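Local coordinates for nitric oxide dioxygenase (PDB 6WK3), which binds heme in a globin fold, is probably a nitric oxide dioxygenase, and is present here as an engineered carbene transferase, at residues Ala27-Met32 / Arg52-Leu57; Arg34-Arg39 / Trp99-Asp104; Ala63-Ile68 / Gln120-Ala125. The protein carries 1 engineered substitution. One frame throughout, in Å; residues are numbered along the deposited sequence.

How the interactions relate
The three contacts tie together four helices of one globin domain. Helix 18-39 takes part in interactions 1 and 2, and helix 50-66 in interactions 1 and 3. Helices 94-110 and 116-145 supply the remaining partners. Interactions 1 and 2 have centres about 11 Å apart and touch where Met32 packs on Leu102. The centre of interaction 3 lies about 16 Å from that of interaction 1 and about 18 Å from that of interaction 2. Trp99 packs on Lys123 to connect interactions 2 and 3. Along the chain interaction 1 closes before interaction 3 opens, while interaction 2 interlaces with both. Early and late helices are thus joined in one body around the heme.

Interaction 1 of 3, residues Ala27-Met32 / Arg52-Leu57; sequences AISATM and RVIHKL. Engineered in segment 52-57: Val53 (natural residue Gln). With HEM (protoporphyrin IX containing Fe), chain E.
Helices 18-39 and 50-66 are the B and E helices of the globin fold; the axes of segments 27-32 and 52-57 come within 8.4 Å. The packing is tightest at Ser29. Its OG lies anti to the backbone N (chi1 156°) and donates to Ile54 O at 2.5 Å. It meets the carbonyl in plane, on a lone pair. The bond gives the buried hydroxyl an acceptor on the facing helix. Ile54 CG2 fits beside it, 3.4 Å from Ser29 OG, and also touches Ala30 CB. An alanine at Ser29 would remove the hydroxyl and would probably weaken the hold between the two helices at their closest point. The outer side is looser. His55 is exposed and binds copper with Glu51. Arg52 forms a salt bridge with Glu48 of the second subunit. On the heme side, the engineered Val53 (natural residue Gln) brings CG2 near the propionate carbon CAD. Leu57 turns one methyl to helix 18-39 and the other to the heme. CD2 lies 3.6 Å from Ser29 OG and 4.0 Å from Met32 SD, whose side chain crosses it at about a right angle. CD1 reaches the porphyrin, 3.3 Å from the meso carbon CHB of HEM.

Interaction 2 of 3, residues Arg34-Arg39 / Trp99-Asp104; sequences RLLFER and WECLRD
The Arg39 guanidinium has Leu35 CB on one face, 4.1 Å above its plane and set toward the rim. Two carboxylates meet its edge. Glu100 is nearly coplanar with it, at 25°, while Asp104 is turned by 57°. A second flat group, the Trp99 indole, carries Arg103 CB on one face, again toward the rim. Arg39 NH1 serves both acids. It donates to Glu100 OE1 at 2.9 Å and, almost straight at 169°, to Asp104 OD2 at 2.8 Å. Each oxygen uses its anti lone pair. An extended chain from CG to NE carries the guanidinium across to helix 94-110. The other Glu100 oxygen, OE2, is hydrogen-bonded to Tyr40 OH, so both ends of that carboxylate are held. Asp104 OD1 takes a weak bond from Arg103 NH1, and the four residues form a salt-bridge network. The two acids would probably ease the repulsion between the two arginines. This network lies at the partly exposed margin of the contact between the globin B and G helices, 18-39 and 94-110. Further in, Cys101 is the apolar centre. Its SG stands beside its own backbone N and fits against Leu36, 4.0 Å from Leu36 CB. Cys101 CB meets Leu35 CB at 4.0 Å. Leu35 CD1 reaches across to Asp104 CB, 3.9 Å away, the side chains crossing at about a right angle. Leu36 also packs on Thr43 and Phe47.

Interaction 3 of 3, residues Ala63-Ile68 / Gln120-Ala125; sequences AYARSI and QAWKEA
Ala125 O is the best-held polar atom, and one side-chain hydrogen bond grips it across this contact. Tyr64 OH donates to Ala125 O at 2.6 Å. The phenol comes in the carbonyl plane, on a lone pair, with a C=O...O angle of 126°. The carbonyl in turn sits at the edge of the tyrosine ring, near its plane. With CG anti to the backbone N (chi1 -178°), the ring is carried across to Ala125 of helix 116-145. The Ala125 methyl lies 3.9 Å from Tyr64 CE2, well out of the ring plane. These are the E and H helices of the globin fold, which belong to its two facing layers, so the bond spans the sandwich within the buried interior. Trp122 reaches back from helix 116-145. Its CH2 lies 4.0 Å from Ala65 CB, and its CZ3 is 4.5 Å from Tyr64 CD2. Trp122 NE1 is hydrogen-bonded to Ser17 OG, which helps fix the indole. Ile68 brings its CD1 to 4.3 Å from Ala125 CB. Val14 of helix 8-16 packs on both Ala65 and Ile68. The heme lies about 6 Å from the Tyr64 side chain at the nearest atoms.

Interaction 1 of 3, residues Ala27-Met32 / Arg52-Leu57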
loop_
_atom_site.group_PDB
_atom_site.type_symbol
_atom_site.label_atom_id
_atom_site.label_comp_id
_atom_site.label_asym_id
_atom_site.label_seq_id
_atom_site.Cartn_x
_atom_site.Cartn_y
_atom_site.Cartn_z
ATOM N N ALA A 27 7.196 -0.948 22.223
ATOM C CA ALA A 27 8.183 0.009 22.710
ATOM C C ALA A 27 9.376 0.098 21.766
ATOM O O ALA A 27 9.896 1.190 21.516
ATOM C CB ALA A 27 8.640 -0.370 24.117
ATOM N N ILE A 28 9.820 -1.039 21.225
ATOM C CA ILE A 28 10.956 -1.022 20.309
ATOM C C ILE A 28 10.581 -0.318 19.012
ATOM O O ILE A 28 11.333 0.520 18.500
ATOM C CB ILE A 28 11.460 -2.455 20.052
ATOM C CG1 ILE A 28 12.140 -3.021 21.305
ATOM C CG2 ILE A 28 12.398 -2.482 18.854
ATOM C CD1 ILE A 28 12.341 -4.549 21.277
ATOM N N SER A 29 9.402 -0.628 18.474
ATOM C CA SER A 29 8.986 -0.033 17.209
ATOM C C SER A 29 8.747 1.472 17.357
ATOM O O SER A 29 9.207 2.264 16.526
ATOM C CB SER A 29 7.739 -0.759 16.689
ATOM O OG SER A 29 6.971 0.051 15.816
ATOM N N ALA A 30 8.062 1.888 18.428
ATOM C CA ALA A 30 7.801 3.314 18.632
ATOM C C ALA A 30 9.095 4.088 18.867
ATOM O O ALA A 30 9.294 5.172 18.300
ATOM C CB ALA A 30 6.841 3.519 19.805
ATOM N N THR A 31 9.973 3.556 19.720
ATOM C CA THR A 31 11.265 4.193 19.954
ATOM C C THR A 31 12.080 4.259 18.673
ATOM O O THR A 31 12.770 5.250 18.413
ATOM C CB THR A 31 12.028 3.430 21.032
ATOM O OG1 THR A 31 11.297 3.495 22.264
ATOM C CG2 THR A 31 13.424 4.003 21.225
ATOM N N MET A 32 12.007 3.211 17.858
ATOM C CA MET A 32 12.717 3.212 16.586
ATOM C C MET A 32 12.251 4.360 15.702
ATOM O O MET A 32 13.070 5.080 15.119
ATOM C CB MET A 32 12.517 1.869 15.887
ATOM C CG MET A 32 13.454 1.640 14.732
ATOM S SD MET A 32 12.585 1.100 13.259
ATOM C CE MET A 32 11.903 2.663 12.709
ATOM N N ARG A 52 -0.090 4.174 13.061
ATOM C CA ARG A 52 -0.556 2.884 12.564
ATOM C C ARG A 52 0.610 2.003 12.124
ATOM O O ARG A 52 0.620 0.795 12.383
ATOM C CB ARG A 52 -1.539 3.109 11.416
ATOM C CG ARG A 52 -1.958 1.855 10.686
ATOM C CD ARG A 52 -2.876 2.175 9.522
ATOM N NE ARG A 52 -3.434 0.952 8.962
ATOM C CZ ARG A 52 -4.512 0.341 9.440
ATOM N NH1 ARG A 52 -5.153 0.853 10.483
ATOM N NH2 ARG A 52 -4.950 -0.780 8.876
ATOM N N VAL A 53 1.604 2.596 11.461
ATOM C CA VAL A 53 2.766 1.846 10.999
ATOM C C VAL A 53 3.565 1.308 12.177
ATOM O O VAL A 53 4.156 0.226 12.097
ATOM C CB VAL A 53 3.623 2.743 10.082
ATOM C CG1 VAL A 53 4.934 2.077 9.731
ATOM C CG2 VAL A 53 2.843 3.099 8.825
ATOM N N ILE A 54 3.579 2.036 13.294
ATOM C CA ILE A 54 4.342 1.600 14.459
ATOM C C ILE A 54 3.817 0.265 14.977
ATOM O O ILE A 54 4.596 -0.628 15.339
ATOM C CB ILE A 54 4.312 2.687 15.546
ATOM C CG1 ILE A 54 5.427 3.708 15.301
ATOM C CG2 ILE A 54 4.432 2.068 16.936
ATOM C CD1 ILE A 54 5.223 5.017 16.031
ATOM N N HIS A 55 2.496 0.097 15.015
ATOM C CA HIS A 55 1.956 -1.154 15.527
ATOM C C HIS A 55 2.084 -2.278 14.507
ATOM O O HIS A 55 2.180 -3.447 14.890
ATOM C CB HIS A 55 0.503 -0.965 15.953
ATOM C CG HIS A 55 0.355 -0.375 17.321
ATOM N ND1 HIS A 55 -0.025 -1.121 18.416
ATOM C CD2 HIS A 55 0.553 0.886 17.776
ATOM C CE1 HIS A 55 -0.062 -0.344 19.484
ATOM N NE2 HIS A 55 0.288 0.878 19.123
ATOM N N LYS A 56 2.106 -1.937 13.217
ATOM C CA LYS A 56 2.338 -2.934 12.179
ATOM C C LYS A 56 3.762 -3.472 12.241
ATOM O O LYS A 56 3.977 -4.687 12.146
ATOM C CB LYS A 56 2.055 -2.330 10.806
ATOM C CG LYS A 56 0.598 -2.383 10.398
ATOM C CD LYS A 56 0.350 -1.556 9.145
ATOM C CE LYS A 56 -0.688 -2.208 8.233
ATOM N NZ LYS A 56 -2.012 -2.364 8.890
ATOM N N LEU A 57 4.746 -2.583 12.398
ATOM C CA LEU A 57 6.130 -3.030 12.500
ATOM C C LEU A 57 6.344 -3.863 13.757
ATOM O O LEU A 57 7.070 -4.863 13.727
ATOM C CB LEU A 57 7.084 -1.836 12.478
ATOM C CG LEU A 57 8.557 -2.258 12.592
ATOM C CD1 LEU A 57 9.191 -2.420 11.228
ATOM C CD2 LEU A 57 9.359 -1.280 13.429
HETATM C CHA HEM E . 5.474 0.167 6.260
HETATM C CHB HEM E . 8.340 -3.301 8.111
HETATM C CHC HEM E . 12.122 -0.825 6.380
HETATM C CHD HEM E . 9.309 3.124 6.044
HETATM C C1A HEM E . 5.901 -1.007 6.850
HETATM C C2A HEM E . 5.064 -2.090 7.317
HETATM C C3A HEM E . 5.848 -3.040 7.831
HETATM C C4A HEM E . 7.221 -2.606 7.706
HETATM C CMA HEM E . 5.378 -4.372 8.449
HETATM C CAA HEM E . 3.527 -2.139 7.236
HETATM C CBA HEM E . 3.141 -2.783 5.910
HETATM C CGA HEM E . 1.655 -3.023 5.880
HETATM O O1A HEM E . 0.920 -2.170 5.326
HETATM O O2A HEM E . 1.201 -4.069 6.410
HETATM C C1B HEM E . 9.631 -2.972 7.759
HETATM C C2B HEM E . 10.818 -3.781 7.947
HETATM C C3B HEM E . 11.870 -3.085 7.476
HETATM C C4B HEM E . 11.372 -1.823 6.963
HETATM C CMB HEM E . 10.804 -5.177 8.606
HETATM C CAB HEM E . 13.364 -3.485 7.409
HETATM C CBB HEM E . 13.793 -4.748 7.454
HETATM C C1C HEM E . 11.712 0.476 6.164
HETATM C C2C HEM E . 12.547 1.568 5.725
HETATM C C3C HEM E . 11.793 2.668 5.644
HETATM C C4C HEM E . 10.429 2.315 6.004
HETATM C CMC HEM E . 14.058 1.478 5.424
HETATM C CAC HEM E . 12.341 4.044 5.205
HETATM C CBC HEM E . 11.775 5.171 5.630
HETATM C C1D HEM E . 8.006 2.674 5.942
HETATM C C2D HEM E . 6.832 3.401 5.495
HETATM C C3D HEM E . 5.776 2.570 5.567
HETATM C C4D HEM E . 6.242 1.294 6.049
HETATM C CMD HEM E . 6.826 4.875 5.035
HETATM C CAD HEM E . 4.298 2.850 5.214
HETATM C CBD HEM E . 4.121 2.907 3.702
HETATM C CGD HEM E . 2.672 2.713 3.326
HETATM O O1D HEM E . 1.915 2.074 4.106
HETATM O O2D HEM E . 2.282 3.188 2.226
HETATM N NA HEM E . 7.211 -1.360 7.105
HETATM N NB HEM E . 10.010 -1.792 7.155
HETATM N NC HEM E . 10.432 0.972 6.323
HETATM N ND HEM E . 7.596 1.400 6.268
HETATM FE FE HEM E . 8.817 -0.150 6.818
#

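Interaction 2 of 3, residues Arg34-Arg39 / Trp99-Asp104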
loop_
_atom_site.group_PDB
_atom_site.type_symbol
_atom_site.label_atom_id
_atom_site.label_comp_id
_atom_site.label_asym_id
_atom_site.label_seq_id
_atom_site.Cartn_x
_atom_site.Cartn_y
_atom_site.Cartn_z
ATOM N N ARG A 34 10.773 7.188 16.555
ATOM C CA ARG A 34 11.122 8.503 17.094
ATOM C C ARG A 34 12.581 8.838 16.828
ATOM O O ARG A 34 12.908 9.979 16.486
ATOM C CB ARG A 34 10.818 8.567 18.589
ATOM C CG ARG A 34 9.331 8.499 18.872
ATOM C CD ARG A 34 9.006 8.504 20.352
ATOM N NE ARG A 34 7.587 8.226 20.542
ATOM C CZ ARG A 34 7.100 7.204 21.237
ATOM N NH1 ARG A 34 7.920 6.354 21.848
ATOM N NH2 ARG A 34 5.788 7.044 21.333
ATOM N N LEU A 35 13.469 7.854 16.969
ATOM C CA LEU A 35 14.867 8.073 16.621
ATOM C C LEU A 35 15.020 8.378 15.137
ATOM O O LEU A 35 15.865 9.189 14.747
ATOM C CB LEU A 35 15.697 6.852 17.013
ATOM C CG LEU A 35 15.712 6.525 18.506
ATOM C CD1 LEU A 35 16.572 5.295 18.775
ATOM C CD2 LEU A 35 16.207 7.711 19.310
ATOM N N LEU A 36 14.206 7.741 14.292
ATOM C CA LEU A 36 14.255 8.028 12.862
ATOM C C LEU A 36 13.693 9.414 12.562
ATOM O O LEU A 36 14.225 10.137 11.711
ATOM C CB LEU A 36 13.494 6.946 12.090
ATOM C CG LEU A 36 13.491 6.992 10.561
ATOM C CD1 LEU A 36 14.790 6.454 9.998
ATOM C CD2 LEU A 36 12.300 6.217 10.004
ATOM N N PHE A 37 12.616 9.798 13.258
ATOM C CA PHE A 37 12.034 11.128 13.094
ATOM C C PHE A 37 13.061 12.219 13.384
ATOM O O PHE A 37 13.152 13.208 12.648
ATOM C CB PHE A 37 10.817 11.264 14.018
ATOM C CG PHE A 37 9.964 12.489 13.765
ATOM C CD1 PHE A 37 10.384 13.752 14.163
ATOM C CD2 PHE A 37 8.715 12.367 13.169
ATOM C CE1 PHE A 37 9.588 14.875 13.943
ATOM C CE2 PHE A 37 7.911 13.485 12.953
ATOM C CZ PHE A 37 8.351 14.738 13.338
ATOM N N GLU A 38 13.857 12.050 14.440
ATOM C CA GLU A 38 14.760 13.109 14.867
ATOM C C GLU A 38 16.148 13.029 14.240
ATOM O O GLU A 38 16.837 14.051 14.177
ATOM C CB GLU A 38 14.875 13.115 16.397
ATOM C CG GLU A 38 15.742 12.033 16.989
ATOM C CD GLU A 38 15.549 11.890 18.496
ATOM O OE1 GLU A 38 14.393 11.988 18.967
ATOM O OE2 GLU A 38 16.556 11.671 19.207
ATOM N N ARG A 39 16.577 11.865 13.760
ATOM C CA ARG A 39 17.909 11.785 13.173
ATOM C C ARG A 39 17.912 11.998 11.667
ATOM O O ARG A 39 18.915 12.477 11.121
ATOM C CB ARG A 39 18.553 10.440 13.499
ATOM C CG ARG A 39 18.890 10.269 14.963
ATOM C CD ARG A 39 19.456 8.887 15.229
ATOM N NE ARG A 39 19.470 8.575 16.653
ATOM C CZ ARG A 39 19.995 7.469 17.168
ATOM N NH1 ARG A 39 20.551 6.562 16.374
ATOM N NH2 ARG A 39 19.965 7.272 18.477
ATOM N N TRP A 99 18.041 0.494 10.361
ATOM C CA TRP A 99 18.765 -0.437 11.222
ATOM C C TRP A 99 19.459 0.306 12.353
ATOM O O TRP A 99 19.423 -0.128 13.511
ATOM C CB TRP A 99 19.795 -1.253 10.442
ATOM C CG TRP A 99 20.775 -1.837 11.405
ATOM C CD1 TRP A 99 22.108 -1.553 11.503
ATOM C CD2 TRP A 99 20.482 -2.761 12.462
ATOM N NE1 TRP A 99 22.664 -2.259 12.541
ATOM C CE2 TRP A 99 21.687 -3.006 13.147
ATOM C CE3 TRP A 99 19.317 -3.405 12.893
ATOM C CZ2 TRP A 99 21.761 -3.868 14.238
ATOM C CZ3 TRP A 99 19.396 -4.266 13.970
ATOM C CH2 TRP A 99 20.608 -4.488 14.632
ATOM N N GLU A 100 20.121 1.419 12.029
ATOM C CA GLU A 100 20.771 2.235 13.050
ATOM C C GLU A 100 19.796 2.583 14.172
ATOM O O GLU A 100 20.096 2.394 15.357
ATOM C CB GLU A 100 21.339 3.505 12.409
ATOM C CG GLU A 100 22.004 4.455 13.385
ATOM C CD GLU A 100 22.008 5.890 12.888
ATOM O OE1 GLU A 100 21.615 6.791 13.663
ATOM O OE2 GLU A 100 22.405 6.117 11.722
ATOM N N CYS A 101 18.606 3.063 13.804
ATOM C CA CYS A 101 17.600 3.425 14.799
ATOM C C CYS A 101 17.021 2.206 15.501
ATOM O O CYS A 101 16.666 2.288 16.684
ATOM C CB CYS A 101 16.488 4.241 14.139
ATOM S SG CYS A 101 17.091 5.726 13.286
ATOM N N LEU A 102 16.914 1.076 14.798
ATOM C CA LEU A 102 16.395 -0.140 15.418
ATOM C C LEU A 102 17.398 -0.734 16.400
ATOM O O LEU A 102 17.013 -1.252 17.456
ATOM C CB LEU A 102 16.029 -1.158 14.337
ATOM C CG LEU A 102 15.616 -2.564 14.778
ATOM C CD1 LEU A 102 14.402 -2.515 15.689
ATOM C CD2 LEU A 102 15.347 -3.449 13.562
ATOM N N ARG A 103 18.690 -0.676 16.067
ATOM C CA ARG A 103 19.716 -1.142 16.995
ATOM C C ARG A 103 19.644 -0.377 18.309
ATOM O O ARG A 103 19.628 -0.975 19.391
ATOM C CB ARG A 103 21.103 -0.997 16.367
ATOM C CG ARG A 103 22.201 -1.730 17.123
ATOM C CD ARG A 103 23.482 -0.915 17.216
ATOM N NE ARG A 103 23.906 -0.359 15.933
ATOM C CZ ARG A 103 24.060 0.940 15.700
ATOM N NH1 ARG A 103 23.817 1.818 16.663
ATOM N NH2 ARG A 103 24.451 1.365 14.504
ATOM N N ASP A 104 19.582 0.953 18.230
ATOM C CA ASP A 104 19.548 1.762 19.442
ATOM C C ASP A 104 18.205 1.656 20.158
ATOM O O ASP A 104 18.147 1.820 21.382
ATOM C CB ASP A 104 19.885 3.216 19.104
ATOM C CG ASP A 104 21.303 3.373 18.551
ATOM O OD1 ASP A 104 22.169 2.524 18.865
ATOM O OD2 ASP A 104 21.553 4.337 17.798
#

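Interaction 3 of 3, residues Ala63-Ile68 / Gln120-Ala125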
loop_
_atom_site.group_PDB
_atom_site.type_symbol
_atom_site.label_atom_id
_atom_site.label_comp_id
_atom_site.label_asym_id
_atom_site.label_seq_id
_atom_site.Cartn_x
_atom_site.Cartn_y
_atom_site.Cartn_z
ATOM N N ALA A 63 6.320 -11.505 14.537
ATOM C CA ALA A 63 6.073 -12.617 13.626
ATOM C C ALA A 63 7.369 -13.111 12.993
ATOM O O ALA A 63 7.586 -14.319 12.865
ATOM C CB ALA A 63 5.067 -12.205 12.548
ATOM N N TYR A 64 8.248 -12.186 12.606
ATOM C CA TYR A 64 9.519 -12.558 11.995
ATOM C C TYR A 64 10.385 -13.351 12.962
ATOM O O TYR A 64 11.031 -14.328 12.573
ATOM C CB TYR A 64 10.244 -11.294 11.540
ATOM C CG TYR A 64 11.561 -11.508 10.832
ATOM C CD1 TYR A 64 11.717 -12.515 9.882
ATOM C CD2 TYR A 64 12.643 -10.680 11.093
ATOM C CE1 TYR A 64 12.928 -12.685 9.217
ATOM C CE2 TYR A 64 13.845 -10.843 10.444
ATOM C CZ TYR A 64 13.985 -11.842 9.509
ATOM O OH TYR A 64 15.190 -11.988 8.869
ATOM N N ALA A 65 10.418 -12.940 14.229
ATOM C CA ALA A 65 11.191 -13.675 15.220
ATOM C C ALA A 65 10.577 -15.044 15.489
ATOM O O ALA A 65 11.299 -16.020 15.715
ATOM C CB ALA A 65 11.302 -12.854 16.506
ATOM N N ARG A 66 9.245 -15.140 15.454
ATOM C CA ARG A 66 8.570 -16.420 15.640
ATOM C C ARG A 66 8.768 -17.361 14.457
ATOM O O ARG A 66 8.479 -18.555 14.571
ATOM C CB ARG A 66 7.069 -16.204 15.843
ATOM C CG ARG A 66 6.659 -15.557 17.154
ATOM C CD ARG A 66 5.240 -15.974 17.492
ATOM N NE ARG A 66 4.531 -15.008 18.321
ATOM C CZ ARG A 66 4.366 -15.131 19.633
ATOM N NH1 ARG A 66 4.868 -16.181 20.273
ATOM N NH2 ARG A 66 3.697 -14.205 20.307
ATOM N N SER A 67 9.227 -16.849 13.319
ATOM C CA SER A 67 9.330 -17.635 12.100
ATOM C C SER A 67 10.714 -17.494 11.487
ATOM O O SER A 67 10.874 -17.594 10.270
ATOM C CB SER A 67 8.247 -17.223 11.104
ATOM O OG SER A 67 8.504 -17.747 9.812
ATOM N N ILE A 68 11.724 -17.252 12.324
ATOM C CA ILE A 68 13.076 -17.053 11.824
ATOM C C ILE A 68 13.658 -18.337 11.237
ATOM O O ILE A 68 14.578 -18.271 10.415
ATOM C CB ILE A 68 13.965 -16.474 12.945
ATOM C CG1 ILE A 68 15.272 -15.915 12.379
ATOM C CG2 ILE A 68 14.245 -17.519 14.008
ATOM C CD1 ILE A 68 15.080 -14.821 11.359
ATOM N N GLN A 120 24.104 -8.390 17.286
ATOM C CA GLN A 120 24.650 -8.917 16.039
ATOM C C GLN A 120 23.686 -9.899 15.389
ATOM O O GLN A 120 23.572 -9.941 14.157
ATOM C CB GLN A 120 26.000 -9.584 16.292
ATOM C CG GLN A 120 26.658 -10.140 15.036
ATOM C CD GLN A 120 26.858 -9.079 13.967
ATOM O OE1 GLN A 120 27.102 -7.912 14.274
ATOM N NE2 GLN A 120 26.754 -9.481 12.704
ATOM N N ALA A 121 22.991 -10.704 16.195
ATOM C CA ALA A 121 21.980 -11.599 15.644
ATOM C C ALA A 121 20.872 -10.807 14.961
ATOM O O ALA A 121 20.457 -11.133 13.842
ATOM C CB ALA A 121 21.408 -12.496 16.744
ATOM N N TRP A 122 20.395 -9.741 15.611
ATOM C CA TRP A 122 19.323 -8.946 15.020
ATOM C C TRP A 122 19.807 -8.159 13.813
ATOM O O TRP A 122 19.030 -7.929 12.882
ATOM C CB TRP A 122 18.708 -8.017 16.067
ATOM C CG TRP A 122 17.582 -8.693 16.768
ATOM C CD1 TRP A 122 17.607 -9.260 18.011
ATOM C CD2 TRP A 122 16.268 -8.924 16.245
ATOM N NE1 TRP A 122 16.382 -9.814 18.299
ATOM C CE2 TRP A 122 15.544 -9.621 17.232
ATOM C CE3 TRP A 122 15.630 -8.599 15.040
ATOM C CZ2 TRP A 122 14.215 -9.999 17.053
ATOM C CZ3 TRP A 122 14.309 -8.975 14.863
ATOM C CH2 TRP A 122 13.615 -9.668 15.863
ATOM N N LYS A 123 21.077 -7.753 13.800
ATOM C CA LYS A 123 21.628 -7.120 12.607
ATOM C C LYS A 123 21.576 -8.068 11.419
ATOM O O LYS A 123 21.174 -7.674 10.318
ATOM C CB LYS A 123 23.062 -6.658 12.862
ATOM C CG LYS A 123 23.676 -5.902 11.700
ATOM C CD LYS A 123 25.073 -5.408 12.035
ATOM C CE LYS A 123 25.540 -4.361 11.036
ATOM N NZ LYS A 123 25.577 -4.900 9.646
ATOM N N GLU A 124 21.968 -9.327 11.625
ATOM C CA GLU A 124 21.915 -10.301 10.541
ATOM C C GLU A 124 20.477 -10.593 10.132
ATOM O O GLU A 124 20.169 -10.671 8.938
ATOM C CB GLU A 124 22.631 -11.588 10.951
ATOM N N ALA A 125 19.581 -10.761 11.108
ATOM C CA ALA A 125 18.176 -10.973 10.779
ATOM C C ALA A 125 17.589 -9.762 10.073
ATOM O O ALA A 125 16.738 -9.907 9.191
ATOM C CB ALA A 125 17.381 -11.295 12.043
#